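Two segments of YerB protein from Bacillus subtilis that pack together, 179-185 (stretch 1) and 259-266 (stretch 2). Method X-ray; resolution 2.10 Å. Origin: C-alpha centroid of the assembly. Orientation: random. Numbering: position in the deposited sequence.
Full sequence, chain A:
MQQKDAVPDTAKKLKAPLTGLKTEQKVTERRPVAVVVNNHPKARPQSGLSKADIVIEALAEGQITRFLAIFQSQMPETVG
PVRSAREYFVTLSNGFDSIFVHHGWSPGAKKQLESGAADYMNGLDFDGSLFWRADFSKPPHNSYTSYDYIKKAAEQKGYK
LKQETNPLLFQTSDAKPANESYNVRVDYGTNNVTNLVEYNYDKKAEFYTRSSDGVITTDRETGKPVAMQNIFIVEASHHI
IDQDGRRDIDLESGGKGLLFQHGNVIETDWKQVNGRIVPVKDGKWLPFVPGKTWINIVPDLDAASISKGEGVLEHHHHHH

Stretch 1 179-185: NESYNVR
Stretch 2 259-266: LFQHGNVI

The most unusual feature of this contact is that a single direct backbone hydrogen bond joins the two stretches, and that it is very short: Y182 N donates to G263 O at 2.5 Å, with an N-H...O angle of 143°. The acceptor lies at the tip of a beta hairpin, so stretch 1 meets the turn of stretch 2 rather than extending its sheet along a full strand. The same carbonyl also receives a CA-H...O contact, S181 CA to G263 O at 3.4 Å.

Stretch 2 supplies the hairpin. Strand residues L259 and F260 lead into a type I' turn from Q261 to N264, and the chain returns through V265 and I266. The arms are tied by L259 N to I266 O at 2.9 Å, a weak bond from I266 N to L259 O at 2.8 Å, and Q261 N to N264 O at 3.2 Å. At the turn's two central positions the backbone is left-handed, with phi/psi of 56/41 at H262 and 70/-10 at G263. Positive phi by itself favours glycine at G263, and packing adds a second reason: an ideal CB would point toward stretch 1 and lie 2.7 Å from E180 O and 2.8 Å from S181 CA, both clashes. Without one, the backbones approach until S181 CA and G263 CA are 3.7 Å apart, which fixes the register. G263 is buried, while the H262 side chain (chi1 m, -70°) starts sideways and its end leads away into an exposed position.

Stretch 1 enters as loop, with E180 at phi/psi 53/170 and S181 at -167/108, then becomes extended at Y182 (-117/136) and runs as a strand from N183 to R185. In this extended segment the side chains alternate: Y182 and V184 point toward stretch 2, whereas S181 and N183 point away. Polar residues suit the latter places; N183 OD1 finds a hydrogen-bonding partner elsewhere in the structure. Before the strand, N179 N donates to E180 OE1 at 2.8 Å, so the E180 side chain, with chi1 m and chi2 p, folds back upon its neighbour.

Y182 (chi1 m, -68°; chi2 -85°) sets its ring so that V265 CG1 lies over one face, 4.1 Å from Y182 CD2, while G263 O sits at the ring edge near its plane. V265 has chi1 p, 55°, and its branched side chain offers a methyl to the aromatic surface. V184, also p at 57°, places its CB over the face of the F260 ring, 4.0 Å from the centroid and 25° off the normal, in a CH-pi contact; V184 CB and F260 CZ are 3.7 Å apart. F260 (chi1 m, -57°; chi2 75°) is long enough to reach this compact partner, and both residues are buried.

A water completes the junction, donating to Y182 O at 2.6 Å and to N264 O at 2.8 Å. It joins two acceptors that could not bond to each other. Altogether the contact buries 365 Å², summed over both sides.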

# COMPACT_ATOMS: atom_id res chain seq x y z
N ASN A 179 25.86 -10.46 -3.03
CA ASN A 179 26.14 -9.07 -3.36
C ASN A 179 25.21 -8.62 -4.48
O ASN A 179 23.99 -8.52 -4.28
CB ASN A 179 27.60 -8.93 -3.78
CG ASN A 179 28.04 -7.47 -3.90
OD1 ASN A 179 29.20 -7.18 -4.18
ND2 ASN A 179 27.10 -6.56 -3.69
N GLU A 180 25.78 -8.34 -5.65
CA GLU A 180 25.01 -7.92 -6.82
C GLU A 180 24.10 -6.72 -6.52
O GLU A 180 23.94 -6.32 -5.36
CB GLU A 180 24.17 -9.09 -7.34
CG GLU A 180 24.97 -10.26 -7.93
CD GLU A 180 26.05 -10.79 -6.99
OE1 GLU A 180 25.76 -11.01 -5.80
OE2 GLU A 180 27.19 -11.00 -7.46
N SER A 181 23.51 -6.13 -7.57
CA SER A 181 22.62 -4.98 -7.40
C SER A 181 21.81 -4.68 -8.66
O SER A 181 22.35 -4.18 -9.65
CB SER A 181 23.42 -3.74 -7.00
OG SER A 181 22.57 -2.63 -6.79
N TYR A 182 20.52 -4.99 -8.61
CA TYR A 182 19.61 -4.75 -9.73
C TYR A 182 18.52 -3.74 -9.38
O TYR A 182 17.92 -3.80 -8.30
CB TYR A 182 18.94 -6.07 -10.15
CG TYR A 182 19.89 -7.06 -10.76
CD1 TYR A 182 20.19 -7.01 -12.12
CD2 TYR A 182 20.51 -8.04 -9.98
CE1 TYR A 182 21.08 -7.92 -12.69
CE2 TYR A 182 21.40 -8.96 -10.54
CZ TYR A 182 21.68 -8.88 -11.90
OH TYR A 182 22.56 -9.77 -12.48
N ASN A 183 18.26 -2.81 -10.29
CA ASN A 183 17.23 -1.81 -10.09
C ASN A 183 16.06 -2.19 -10.99
O ASN A 183 16.22 -2.97 -11.93
CB ASN A 183 17.74 -0.42 -10.45
CG ASN A 183 18.93 0.01 -9.60
OD1 ASN A 183 18.95 -0.22 -8.39
ND2 ASN A 183 19.91 0.65 -10.23
N VAL A 184 14.88 -1.64 -10.70
CA VAL A 184 13.70 -1.94 -11.49
C VAL A 184 12.81 -0.72 -11.75
O VAL A 184 12.77 0.21 -10.95
CB VAL A 184 12.84 -3.04 -10.79
CG1 VAL A 184 12.46 -2.59 -9.38
CG2 VAL A 184 11.59 -3.33 -11.61
N ARG A 185 12.12 -0.76 -12.88
CA ARG A 185 11.21 0.29 -13.29
C ARG A 185 9.86 -0.35 -13.62
O ARG A 185 9.80 -1.48 -14.07
CB ARG A 185 11.74 1.02 -14.54
CG ARG A 185 12.92 1.94 -14.29
CD ARG A 185 14.24 1.20 -14.14
NE ARG A 185 15.33 2.12 -13.82
CZ ARG A 185 15.61 2.56 -12.59
NH1 ARG A 185 16.62 3.40 -12.40
NH2 ARG A 185 14.91 2.13 -11.56
N LEU A 259 10.48 -10.46 -7.16
CA LEU A 259 10.82 -10.02 -5.82
C LEU A 259 12.23 -9.46 -5.80
O LEU A 259 13.19 -10.15 -6.13
CB LEU A 259 10.70 -11.20 -4.86
CG LEU A 259 10.93 -10.90 -3.38
CD1 LEU A 259 9.89 -9.87 -2.85
CD2 LEU A 259 10.83 -12.21 -2.60
N PHE A 260 12.35 -8.19 -5.40
CA PHE A 260 13.64 -7.51 -5.33
C PHE A 260 14.00 -7.16 -3.90
O PHE A 260 13.30 -6.39 -3.23
CB PHE A 260 13.64 -6.21 -6.13
CG PHE A 260 13.29 -6.37 -7.57
CD1 PHE A 260 11.98 -6.60 -7.96
CD2 PHE A 260 14.28 -6.29 -8.55
CE1 PHE A 260 11.65 -6.75 -9.31
CE2 PHE A 260 13.96 -6.44 -9.90
CZ PHE A 260 12.65 -6.67 -10.28
N GLN A 261 15.12 -7.71 -3.44
CA GLN A 261 15.62 -7.45 -2.10
C GLN A 261 17.15 -7.58 -2.15
O GLN A 261 17.68 -8.44 -2.85
CB GLN A 261 15.00 -8.45 -1.11
CG GLN A 261 14.64 -9.78 -1.74
CD GLN A 261 14.09 -10.79 -0.75
OE1 GLN A 261 13.12 -10.54 -0.03
NE2 GLN A 261 14.71 -11.97 -0.72
N HIS A 262 17.85 -6.72 -1.42
CA HIS A 262 19.31 -6.76 -1.40
C HIS A 262 19.93 -6.65 -2.79
O HIS A 262 20.90 -7.34 -3.10
CB HIS A 262 19.79 -8.06 -0.74
CG HIS A 262 19.53 -8.12 0.73
ND1 HIS A 262 19.41 -9.30 1.42
CD2 HIS A 262 19.38 -7.13 1.65
CE1 HIS A 262 19.19 -9.05 2.69
NE2 HIS A 262 19.17 -7.74 2.86
N GLY A 263 19.37 -5.79 -3.63
CA GLY A 263 19.92 -5.64 -4.96
C GLY A 263 19.63 -6.86 -5.81
O GLY A 263 19.84 -6.85 -7.02
N ASN A 264 19.15 -7.92 -5.16
CA ASN A 264 18.82 -9.16 -5.85
C ASN A 264 17.45 -9.10 -6.50
O ASN A 264 16.62 -8.27 -6.16
CB ASN A 264 18.85 -10.35 -4.89
CG ASN A 264 20.26 -10.80 -4.56
OD1 ASN A 264 21.08 -10.02 -4.10
ND2 ASN A 264 20.54 -12.08 -4.79
N VAL A 265 17.24 -10.00 -7.45
CA VAL A 265 15.97 -10.12 -8.15
C VAL A 265 15.65 -11.61 -8.10
O VAL A 265 16.55 -12.45 -8.13
CB VAL A 265 16.09 -9.66 -9.63
CG1 VAL A 265 17.19 -10.41 -10.32
CG2 VAL A 265 14.77 -9.89 -10.35
N ILE A 266 14.37 -11.94 -7.98
CA ILE A 266 13.94 -13.33 -7.90
C ILE A 266 12.66 -13.49 -8.69
O ILE A 266 11.69 -12.77 -8.46
CB ILE A 266 13.64 -13.75 -6.45
CG1 ILE A 266 14.87 -13.53 -5.57
CG2 ILE A 266 13.20 -15.20 -6.40
CD1 ILE A 266 14.62 -13.76 -4.10
O HOH W 1 16.80 -5.50 -6.75